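Local coordinates for protein Exo-beta-1,4-mannosidase (Rhizomucor miehei, PDB 4LYP) that probably hydrolyses terminal beta-1,4-linked mannose residues from the non-reducing ends of mannans and manno-oligosaccharides, with transglycosylation activity as well, at residues K370-I375 with V430-D435; G298-A303 with T361-E366; S385-W390 with K434-N439; M340-W345 with S425-V430. All coordinates share one frame; numbering follows the deposited sequence. Where two conformers were deposited one is given.

Contact 1 (K370-I375 with V430-D435); sequences KAFNQI and VQIIKD
The phenyl ring of Phe372 is the one flat group in this contact, and Ile432 CG2 comes to its edge, close to the ring plane, 3.9 Å from Phe372 CD2. Ile433 arrives obliquely: its backbone carbon CA lies 3.8 Å from Phe372 CE2. Its side chain continues alongside the same part of the ring, with Ile433 CG1 3.9 Å from Phe372 CE2 and 4.1 Å from Phe372 CZ. A stack with Tyr436, one turn further along the second helix, gives the ring an aromatic neighbour as well. The Phe372 side chain is directed from its own helix toward the other; with chi1 at -76° its CG is trans to the carbonyl carbon, and CD2, CE2 and CZ form the leading rim. Ile432 and Ile433 answer with different branches. In Ile432 the methyl CG2, which lies trans to the backbone N, does the touching, at about a right angle to the phenylalanine, whereas its longer branch leads away from the ring and packs on Asp365; in Ile433 the CG1 branch makes the contact. The packing between the segments is apolar, and the ring spans the gap where the two backbones come nearest, Phe372 CA to Ile433 CA 8.2 Å. Toward solvent, Gln431 NE2 bonds to Asp435 OD1 over one helical turn (2.7 Å). Helices 362-380 and 429-448 thus meet side by side on the outside of the TIM barrel, with strand 386-394 beneath them, where Phe372 reaches Ser387 and Ile433 reaches Phe389; helix 308-329 covers Ala371, Gln374 and Ile375 on the first helix.

Contact 2 (G298-A303 with T361-E366); sequences GIYDPA and TSHKDE
A single hydrogen bond between two aromatic side chains, Tyr300 and His363, ties the loop after strand 288-292 to the first turn of helix 362-380. Tyr300 OH and His363 ND1 are 2.8 Å apart, and each lies at the edge of the other's ring, near its plane, so the rings meet rim to rim without overlapping faces. The hydroxyl also comes within 3.4 Å of His363 CB, which places it in the corner between the imidazole and the helix. Both CB atoms point across the gap. For Tyr300 the first torsion of 176° sets CG trans to the backbone N and carries the phenol straight out of the loop, while Pro302 N lies over the rim of one face of its ring, 3.7 Å above the plane. In the (beta/alpha)8 barrel the bond joins the loop after the sixth strand to the helix after the seventh, near the end of the barrel where the strands finish; a guanidine is bound about 14 Å from the Tyr300 side chain. Beyond the phenol the loop is shaped by an Asx turn, with Asp301 OD1 accepting from Ala303 N at 2.9 Å from above the carboxylate plane. On the helix side, His363 is held twice more: Asp343 OD1 accepts from its backbone N, and the indole of Trp345 stacks on its ring.

Contact 3 (S385-W390 with K434-N439); sequences SGSNFW and KDYNAN
Tyr436, following two exposed residues of helix 429-448, turns inward and sets its phenol hydroxyl against Ser387 on strand 386-394. Tyr436 OH and Ser387 OG are hydrogen-bonded at 2.8 Å. The serine oxygen approaches the phenol obliquely, staying 3.4 Å from both Tyr436 CZ and Tyr436 CE2. The same hydroxyl lies 3.7 Å from Gly386 CA. Two torsions bring the oxygens together: Tyr436 has CG trans to its backbone N (chi1 163°), throwing the long ring down toward the strand, and Ser387 holds OG between its own N and carbonyl carbon (chi1 58°), raising it from the outer side of the sheet. Both hydroxyls are buried, so each supplies the other with a polar partner in mostly apolar surroundings; Ile375 of helix 362-380 packs beside the tyrosine hydroxyl. Next comes Asn437, whose CB points to one side of the strand and whose ND2 bonds to Met91 O, linking the helix to a loop nearby. The helix then continues through Ala438 and Asn439. Under this helix the strand is locked into the sheet by backbone bonds from Ser387 to Ile57 and from Gly386 to Met335, and Ser385 just before it touches a bound guanidine. A final helix lying over the eighth strand, which closes against the first, is characteristic of the TIM barrel of this glycoside hydrolase family.

Contact 4 (M340-W345 with S425-V430); sequences MARDAW and SNDTTV
The guanidinium of Arg342 meets the carboxylate of Asp427 end-on, each terminal nitrogen taking one oxygen. Arg342 NH1 donates to Asp427 OD1 at 2.9 Å with an N-H...O angle of 166°, and Arg342 NH2 donates to Asp427 OD2 at 3.0 Å, nearly as straight. Both oxygens lie close to the guanidinium plane, at its edge. The carboxylate, however, is not coplanar with it: the two planes are 48° apart. As a result OD1 is approached from above the carboxylate plane, whereas OD2 is met on its syn side with a smaller tilt. The two side chains run toward each other from opposite directions. The arginine leaves its backbone to one side of the gap, and the bend at chi3 (82°) brings NH1 and NH2 round to the acid. Neither group depends on this pair alone: Arg342 NE donates to Thr359 O, and Asp427 OD2 also accepts from Tyr424 N. The backbone on each side is compact. Ala344 N bonds to Arg342 O (2.8 Å) around an inverse gamma turn centred on Asp343, and Val430 N bonds to Asp427 O (3.1 Å) where helix 429-448 begins. The bridge therefore joins the loop after strand 333-338 to the entrance of the last helix. Arg342 is buried, and its positive charge is balanced locally by a carboxylate that is itself partly exposed; the pair would be expected to keep the aspartate ionised, and two bonds to separate oxygens restrict rotation of the guanidinium against it.

All four contacts lie in the last part of the (beta/alpha)8 barrel, from the loop after its sixth strand to its final helix. Contacts 1 and 3, centres about 6 Å apart, share Lys434 and Asp435 and pack helix 429-448 against helix 362-380 and strand 386-394. Contacts 2 and 4, centres about 9 Å apart, gather the loops at the N-terminal starts of these helices and are tied by Asp365 to Thr428 and Ser362 to Asp343. Helix 362-380 serves contacts 1 and 2. Along the chain contact 2 closes before contacts 1 and 3 open, whereas contact 4 crosses the others. The last helix is held along its side by contacts 1 and 3 and near its start by contact 4.

Contact 1 (K370-I375 with V430-D435)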
# COMPACT_ATOMS: atom_id res chain seq x y z
N LYS A 370 -4.69 -13.70 14.75
CA LYS A 370 -6.12 -13.87 14.69
C LYS A 370 -6.68 -13.38 13.38
O LYS A 370 -7.60 -14.00 12.79
CB LYS A 370 -6.79 -13.21 15.88
CG LYS A 370 -6.50 -13.98 17.15
CD LYS A 370 -7.07 -13.34 18.39
CE LYS A 370 -6.96 -14.23 19.62
NZ LYS A 370 -7.52 -13.54 20.87
N ALA A 371 -6.22 -12.24 12.87
CA ALA A 371 -6.70 -11.72 11.59
C ALA A 371 -6.35 -12.77 10.53
O ALA A 371 -7.22 -13.09 9.66
CB ALA A 371 -6.04 -10.37 11.27
N PHE A 372 -5.11 -13.24 10.51
CA PHE A 372 -4.68 -14.22 9.52
C PHE A 372 -5.52 -15.47 9.59
O PHE A 372 -5.91 -16.01 8.56
CB PHE A 372 -3.22 -14.58 9.81
CG PHE A 372 -2.21 -13.50 9.36
CD1 PHE A 372 -2.48 -12.57 8.34
CD2 PHE A 372 -0.94 -13.48 9.97
CE1 PHE A 372 -1.51 -11.68 7.95
CE2 PHE A 372 0.02 -12.59 9.53
CZ PHE A 372 -0.26 -11.66 8.55
N ASN A 373 -5.78 -16.02 10.79
CA ASN A 373 -6.55 -17.23 10.85
C ASN A 373 -7.99 -17.03 10.32
O ASN A 373 -8.54 -17.91 9.65
CB ASN A 373 -6.62 -17.74 12.27
CG ASN A 373 -5.30 -18.36 12.73
OD1 ASN A 373 -4.45 -18.73 11.87
ND2 ASN A 373 -5.15 -18.50 14.01
N GLN A 374 -8.56 -15.85 10.54
CA GLN A 374 -9.87 -15.56 10.00
C GLN A 374 -9.80 -15.48 8.47
O GLN A 374 -10.72 -15.95 7.77
CB GLN A 374 -10.43 -14.28 10.64
CG GLN A 374 -11.86 -14.05 10.20
CD GLN A 374 -12.44 -12.82 10.87
OE1 GLN A 374 -11.76 -12.15 11.66
NE2 GLN A 374 -13.70 -12.47 10.58
N ILE A 375 -8.77 -14.79 7.94
CA ILE A 375 -8.63 -14.69 6.52
C ILE A 375 -8.47 -16.07 5.87
O ILE A 375 -9.07 -16.35 4.82
CB ILE A 375 -7.48 -13.76 6.12
CG1 ILE A 375 -7.81 -12.32 6.51
CG2 ILE A 375 -7.21 -13.85 4.61
CD1 ILE A 375 -6.59 -11.40 6.51
N VAL A 430 7.51 -12.18 12.31
CA VAL A 430 7.88 -12.80 11.06
C VAL A 430 7.40 -14.26 10.98
O VAL A 430 6.87 -14.66 9.95
CB VAL A 430 9.37 -12.67 10.82
CG1 VAL A 430 9.85 -13.52 9.61
CG2 VAL A 430 9.74 -11.20 10.62
N GLN A 431 7.55 -15.03 12.06
CA GLN A 431 7.18 -16.46 12.00
C GLN A 431 5.65 -16.57 11.81
O GLN A 431 5.16 -17.48 11.12
CB GLN A 431 7.62 -17.20 13.24
CG GLN A 431 7.28 -18.69 13.20
CD GLN A 431 8.08 -19.43 12.17
OE1 GLN A 431 9.30 -19.31 12.17
NE2 GLN A 431 7.41 -20.20 11.25
N ILE A 432 4.88 -15.67 12.43
CA ILE A 432 3.46 -15.68 12.28
C ILE A 432 3.02 -15.37 10.85
O ILE A 432 2.10 -15.98 10.27
CB ILE A 432 2.85 -14.69 13.28
CG1 ILE A 432 3.06 -15.30 14.73
CG2 ILE A 432 1.37 -14.42 13.01
CD1 ILE A 432 2.85 -14.28 15.78
N ILE A 433 3.70 -14.41 10.21
CA ILE A 433 3.49 -14.09 8.81
C ILE A 433 3.84 -15.28 7.93
O ILE A 433 3.08 -15.66 7.01
CB ILE A 433 4.27 -12.84 8.43
CG1 ILE A 433 3.75 -11.62 9.18
CG2 ILE A 433 4.24 -12.64 6.91
CD1 ILE A 433 4.74 -10.48 9.24
N LYS A 434 4.97 -15.93 8.20
CA LYS A 434 5.42 -17.09 7.41
C LYS A 434 4.38 -18.21 7.52
O LYS A 434 4.04 -18.81 6.46
CB LYS A 434 6.80 -17.51 7.90
CG LYS A 434 7.36 -18.70 7.13
CD LYS A 434 8.73 -19.12 7.69
CE LYS A 434 9.30 -20.34 6.89
NZ LYS A 434 10.64 -20.61 7.47
N ASP A 435 3.89 -18.47 8.71
CA ASP A 435 2.93 -19.53 8.86
C ASP A 435 1.61 -19.22 8.19
O ASP A 435 1.00 -20.08 7.55
CB ASP A 435 2.77 -19.81 10.37
CG ASP A 435 4.11 -20.57 10.99
OD1 ASP A 435 5.01 -20.98 10.21
OD2 ASP A 435 4.20 -20.67 12.18

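Contact 2 (G298-A303 with T361-E366)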
# COMPACT_ATOMS: atom_id res chain seq x y z
N GLY A 298 -8.96 5.17 16.76
CA GLY A 298 -9.43 5.34 18.16
C GLY A 298 -10.03 4.10 18.79
O GLY A 298 -10.56 4.18 19.87
N ILE A 299 -9.88 2.95 18.11
CA ILE A 299 -10.43 1.70 18.64
C ILE A 299 -9.46 1.01 19.63
O ILE A 299 -9.89 0.27 20.49
CB ILE A 299 -10.71 0.74 17.43
CG1 ILE A 299 -11.74 1.43 16.52
CG2 ILE A 299 -11.12 -0.67 17.86
CD1 ILE A 299 -13.13 1.58 17.13
N TYR A 300 -8.16 1.28 19.46
CA TYR A 300 -7.12 0.58 20.22
C TYR A 300 -6.11 1.56 20.70
O TYR A 300 -5.61 2.38 19.91
CB TYR A 300 -6.44 -0.44 19.27
CG TYR A 300 -5.28 -1.17 19.91
CD1 TYR A 300 -5.46 -2.12 20.91
CD2 TYR A 300 -3.96 -0.88 19.48
CE1 TYR A 300 -4.37 -2.77 21.45
CE2 TYR A 300 -2.87 -1.57 20.03
CZ TYR A 300 -3.08 -2.49 20.98
OH TYR A 300 -2.01 -3.13 21.58
N ASP A 301 -5.79 1.51 21.98
CA ASP A 301 -4.74 2.32 22.56
C ASP A 301 -3.61 1.33 22.90
O ASP A 301 -3.76 0.47 23.78
CB ASP A 301 -5.29 2.92 23.84
CG ASP A 301 -4.21 3.68 24.63
OD1 ASP A 301 -3.07 3.78 24.15
OD2 ASP A 301 -4.59 4.38 25.59
N PRO A 302 -2.47 1.41 22.21
CA PRO A 302 -1.39 0.44 22.48
C PRO A 302 -0.76 0.64 23.83
O PRO A 302 0.04 -0.23 24.25
CB PRO A 302 -0.39 0.73 21.35
CG PRO A 302 -0.58 2.17 21.02
CD PRO A 302 -2.12 2.40 21.16
N ALA A 303 -1.05 1.71 24.57
CA ALA A 303 -0.55 1.91 25.89
C ALA A 303 -1.45 1.28 26.96
O ALA A 303 -1.10 1.27 28.13
CB ALA A 303 -0.33 3.40 26.14
N THR A 361 6.37 -7.29 20.73
CA THR A 361 5.19 -7.13 19.91
C THR A 361 4.16 -8.19 20.27
O THR A 361 3.51 -8.76 19.41
CB THR A 361 5.56 -7.18 18.41
OG1 THR A 361 6.22 -8.42 18.11
CG2 THR A 361 6.46 -6.04 18.00
N SER A 362 3.95 -8.44 21.58
CA SER A 362 2.98 -9.51 21.89
C SER A 362 1.55 -9.19 21.49
O SER A 362 0.86 -10.06 21.01
CB SER A 362 3.07 -9.90 23.34
OG SER A 362 2.66 -8.84 24.22
N HIS A 363 1.11 -7.92 21.65
CA HIS A 363 -0.25 -7.62 21.20
C HIS A 363 -0.37 -7.73 19.70
O HIS A 363 -1.29 -8.35 19.18
CB HIS A 363 -0.66 -6.21 21.64
CG HIS A 363 -1.08 -6.12 23.06
ND1 HIS A 363 -1.78 -5.05 23.57
CD2 HIS A 363 -0.94 -7.02 24.12
CE1 HIS A 363 -2.05 -5.27 24.84
NE2 HIS A 363 -1.51 -6.42 25.21
N LYS A 364 0.59 -7.08 18.99
CA LYS A 364 0.60 -7.13 17.53
C LYS A 364 0.60 -8.55 17.00
O LYS A 364 -0.07 -8.88 16.02
CB LYS A 364 1.85 -6.39 17.05
CG LYS A 364 2.09 -6.39 15.55
CD LYS A 364 3.47 -5.78 15.27
CE LYS A 364 3.64 -5.38 13.82
NZ LYS A 364 4.96 -4.66 13.63
N ASP A 365 1.42 -9.43 17.61
CA ASP A 365 1.54 -10.82 17.10
C ASP A 365 0.22 -11.50 17.24
O ASP A 365 -0.18 -12.23 16.31
CB ASP A 365 2.60 -11.54 17.90
CG ASP A 365 4.02 -11.09 17.55
OD1 ASP A 365 4.20 -10.19 16.76
OD2 ASP A 365 4.91 -11.73 18.13
N GLU A 366 -0.49 -11.35 18.36
CA GLU A 366 -1.77 -11.99 18.52
C GLU A 366 -2.82 -11.39 17.54
O GLU A 366 -3.60 -12.12 16.93
CB GLU A 366 -2.27 -11.82 19.95
CG GLU A 366 -3.67 -12.31 20.15
CD GLU A 366 -4.21 -12.13 21.57
OE1 GLU A 366 -3.39 -12.31 22.53
OE2 GLU A 366 -5.42 -11.90 21.73

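Contact 3 (S385-W390 with K434-N439)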
# COMPACT_ATOMS: atom_id res chain seq x y z
N SER A 385 -9.52 -12.80 -0.45
CA SER A 385 -8.43 -13.22 -1.30
C SER A 385 -7.04 -13.11 -0.68
O SER A 385 -6.12 -13.62 -1.26
CB SER A 385 -8.45 -12.52 -2.65
OG SER A 385 -9.47 -13.03 -3.49
N GLY A 386 -6.91 -12.49 0.48
CA GLY A 386 -5.63 -12.38 1.20
C GLY A 386 -5.46 -10.97 1.72
O GLY A 386 -6.42 -10.25 1.99
N SER A 387 -4.18 -10.62 1.98
CA SER A 387 -3.89 -9.41 2.73
C SER A 387 -2.45 -8.95 2.46
O SER A 387 -1.59 -9.74 1.99
CB SER A 387 -4.06 -9.66 4.25
OG SER A 387 -3.22 -10.72 4.69
N ASN A 388 -2.20 -7.69 2.82
CA ASN A 388 -0.84 -7.13 2.77
C ASN A 388 -0.64 -6.42 4.09
O ASN A 388 -1.20 -5.33 4.33
CB ASN A 388 -0.62 -6.13 1.63
CG ASN A 388 -0.93 -6.67 0.28
OD1 ASN A 388 -2.09 -6.92 -0.06
ND2 ASN A 388 0.12 -6.87 -0.54
N PHE A 389 0.14 -7.00 5.04
CA PHE A 389 0.40 -6.29 6.29
C PHE A 389 1.19 -5.01 5.99
O PHE A 389 1.95 -4.91 5.01
CB PHE A 389 1.14 -7.18 7.29
CG PHE A 389 2.53 -7.56 6.88
CD1 PHE A 389 3.62 -6.77 7.26
CD2 PHE A 389 2.81 -8.70 6.14
CE1 PHE A 389 4.93 -7.06 6.85
CE2 PHE A 389 4.08 -9.02 5.73
CZ PHE A 389 5.15 -8.23 6.12
N TRP A 390 0.94 -4.00 6.85
CA TRP A 390 1.62 -2.69 6.73
C TRP A 390 2.51 -2.55 7.96
O TRP A 390 2.01 -2.40 9.05
CB TRP A 390 0.60 -1.58 6.69
CG TRP A 390 1.29 -0.25 6.61
CD1 TRP A 390 1.98 0.43 7.63
CD2 TRP A 390 1.48 0.53 5.42
NE1 TRP A 390 2.56 1.56 7.13
CE2 TRP A 390 2.31 1.66 5.77
CE3 TRP A 390 1.05 0.40 4.07
CZ2 TRP A 390 2.66 2.66 4.83
CZ3 TRP A 390 1.43 1.38 3.14
CH2 TRP A 390 2.22 2.50 3.53
N LYS A 434 4.97 -15.93 8.20
CA LYS A 434 5.42 -17.09 7.41
C LYS A 434 4.38 -18.21 7.52
O LYS A 434 4.04 -18.81 6.46
CB LYS A 434 6.80 -17.51 7.90
CG LYS A 434 7.36 -18.70 7.13
CD LYS A 434 8.73 -19.12 7.69
CE LYS A 434 9.30 -20.34 6.89
NZ LYS A 434 10.64 -20.61 7.47
N ASP A 435 3.89 -18.47 8.71
CA ASP A 435 2.93 -19.53 8.86
C ASP A 435 1.61 -19.22 8.19
O ASP A 435 1.00 -20.08 7.55
CB ASP A 435 2.77 -19.81 10.37
CG ASP A 435 4.11 -20.57 10.99
OD1 ASP A 435 5.01 -20.98 10.21
OD2 ASP A 435 4.20 -20.67 12.18
N TYR A 436 1.17 -17.95 8.24
CA TYR A 436 0.01 -17.53 7.51
C TYR A 436 0.12 -17.74 6.01
O TYR A 436 -0.75 -18.27 5.34
CB TYR A 436 -0.30 -16.04 7.79
CG TYR A 436 -1.25 -15.41 6.76
CD1 TYR A 436 -2.58 -15.78 6.68
CD2 TYR A 436 -0.79 -14.38 5.97
CE1 TYR A 436 -3.43 -15.10 5.85
CE2 TYR A 436 -1.63 -13.72 5.12
CZ TYR A 436 -2.99 -14.05 5.11
OH TYR A 436 -3.88 -13.36 4.29
N ASN A 437 1.27 -17.31 5.47
CA ASN A 437 1.48 -17.45 4.04
C ASN A 437 1.46 -18.92 3.66
O ASN A 437 0.90 -19.28 2.60
CB ASN A 437 2.75 -16.74 3.63
CG ASN A 437 2.63 -15.23 3.71
OD1 ASN A 437 1.57 -14.66 3.55
ND2 ASN A 437 3.77 -14.55 3.92
N ALA A 438 2.09 -19.79 4.48
CA ALA A 438 2.01 -21.25 4.21
C ALA A 438 0.55 -21.71 4.26
O ALA A 438 0.14 -22.51 3.37
CB ALA A 438 2.89 -21.97 5.20
N ASN A 439 -0.23 -21.25 5.22
CA ASN A 439 -1.60 -21.67 5.32
C ASN A 439 -2.44 -21.19 4.12
O ASN A 439 -3.28 -21.93 3.59
CB ASN A 439 -2.22 -21.13 6.61
CG ASN A 439 -1.69 -21.78 7.85
OD1 ASN A 439 -1.11 -22.89 7.80
ND2 ASN A 439 -1.83 -21.06 8.99

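Contact 4 (M340-W345 with S425-V430)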
# COMPACT_ATOMS: atom_id res chain seq x y z
N MET A 340 -0.38 -2.89 13.69
CA MET A 340 -0.51 -2.59 15.12
C MET A 340 0.89 -2.23 15.64
O MET A 340 1.90 -2.75 15.15
CB MET A 340 -1.13 -3.77 15.86
CG MET A 340 -1.25 -3.57 17.34
SD MET A 340 -2.27 -4.81 18.18
CE MET A 340 -3.93 -4.24 17.74
N ALA A 341 0.86 -1.35 16.65
CA ALA A 341 2.06 -0.87 17.32
C ALA A 341 2.69 -1.97 18.18
O ALA A 341 2.11 -3.02 18.46
CB ALA A 341 1.67 0.30 18.22
N ARG A 342 3.91 -1.66 18.63
CA ARG A 342 4.63 -2.51 19.62
C ARG A 342 3.98 -2.31 20.96
O ARG A 342 3.04 -1.54 21.15
CB ARG A 342 6.10 -2.17 19.60
CG ARG A 342 6.73 -2.08 18.18
CD ARG A 342 8.23 -1.95 18.16
NE ARG A 342 8.95 -3.23 18.31
CZ ARG A 342 9.22 -4.03 17.29
NH1 ARG A 342 9.99 -5.13 17.53
NH2 ARG A 342 8.76 -3.82 16.05
N ASP A 343 4.49 -3.08 21.96
CA ASP A 343 3.86 -3.16 23.29
C ASP A 343 4.10 -1.94 24.20
O ASP A 343 4.71 -2.04 25.28
CB ASP A 343 4.35 -4.41 24.03
CG ASP A 343 3.79 -5.73 23.53
OD1 ASP A 343 2.70 -5.75 22.84
OD2 ASP A 343 4.34 -6.78 23.91
N ALA A 344 3.61 -0.77 23.78
CA ALA A 344 3.75 0.49 24.51
C ALA A 344 3.26 0.35 25.94
O ALA A 344 3.81 0.99 26.87
CB ALA A 344 2.98 1.61 23.81
N TRP A 345 2.24 -0.49 26.16
CA TRP A 345 1.63 -0.70 27.45
C TRP A 345 2.57 -1.26 28.49
O TRP A 345 2.26 -1.19 29.69
CB TRP A 345 0.37 -1.60 27.28
CG TRP A 345 0.74 -2.95 26.67
CD1 TRP A 345 0.72 -3.29 25.33
CD2 TRP A 345 1.21 -4.12 27.36
NE1 TRP A 345 1.14 -4.57 25.14
CE2 TRP A 345 1.47 -5.12 26.36
CE3 TRP A 345 1.43 -4.45 28.74
CZ2 TRP A 345 1.95 -6.42 26.64
CZ3 TRP A 345 1.89 -5.76 29.03
CH2 TRP A 345 2.15 -6.72 28.00
N SER A 425 13.14 -7.56 10.24
CA SER A 425 13.52 -8.88 9.76
C SER A 425 13.59 -9.96 10.81
O SER A 425 13.36 -11.13 10.47
CB SER A 425 14.90 -8.75 9.10
OG SER A 425 15.82 -8.22 10.01
N ASN A 426 13.87 -9.59 12.04
CA ASN A 426 13.94 -10.59 13.12
C ASN A 426 12.89 -10.39 14.22
O ASN A 426 13.02 -10.94 15.28
CB ASN A 426 15.37 -10.58 13.72
CG ASN A 426 15.70 -9.22 14.34
OD1 ASN A 426 15.01 -8.25 14.14
ND2 ASN A 426 16.78 -9.14 15.09
N ASP A 427 11.80 -9.69 13.90
CA ASP A 427 10.70 -9.59 14.85
C ASP A 427 10.04 -10.95 15.03
O ASP A 427 10.04 -11.81 14.13
CB ASP A 427 9.68 -8.55 14.38
CG ASP A 427 10.08 -7.13 14.74
OD1 ASP A 427 11.08 -6.89 15.48
OD2 ASP A 427 9.33 -6.19 14.30
N THR A 428 9.42 -11.13 16.18
CA THR A 428 8.64 -12.36 16.46
C THR A 428 7.45 -12.50 15.50
O THR A 428 6.97 -13.59 15.21
CB THR A 428 8.17 -12.43 17.91
OG1 THR A 428 7.48 -11.21 18.18
CG2 THR A 428 9.34 -12.52 18.87
N THR A 429 7.01 -11.37 14.91
CA THR A 429 5.89 -11.41 13.98
C THR A 429 6.22 -12.11 12.70
O THR A 429 5.29 -12.63 12.02
CB THR A 429 5.48 -9.97 13.65
OG1 THR A 429 5.68 -9.12 14.79
CG2 THR A 429 4.02 -9.90 13.18
N VAL A 430 7.51 -12.18 12.31
CA VAL A 430 7.88 -12.80 11.06
C VAL A 430 7.40 -14.26 10.98
O VAL A 430 6.87 -14.66 9.95
CB VAL A 430 9.37 -12.67 10.82
CG1 VAL A 430 9.85 -13.52 9.61
CG2 VAL A 430 9.74 -11.20 10.62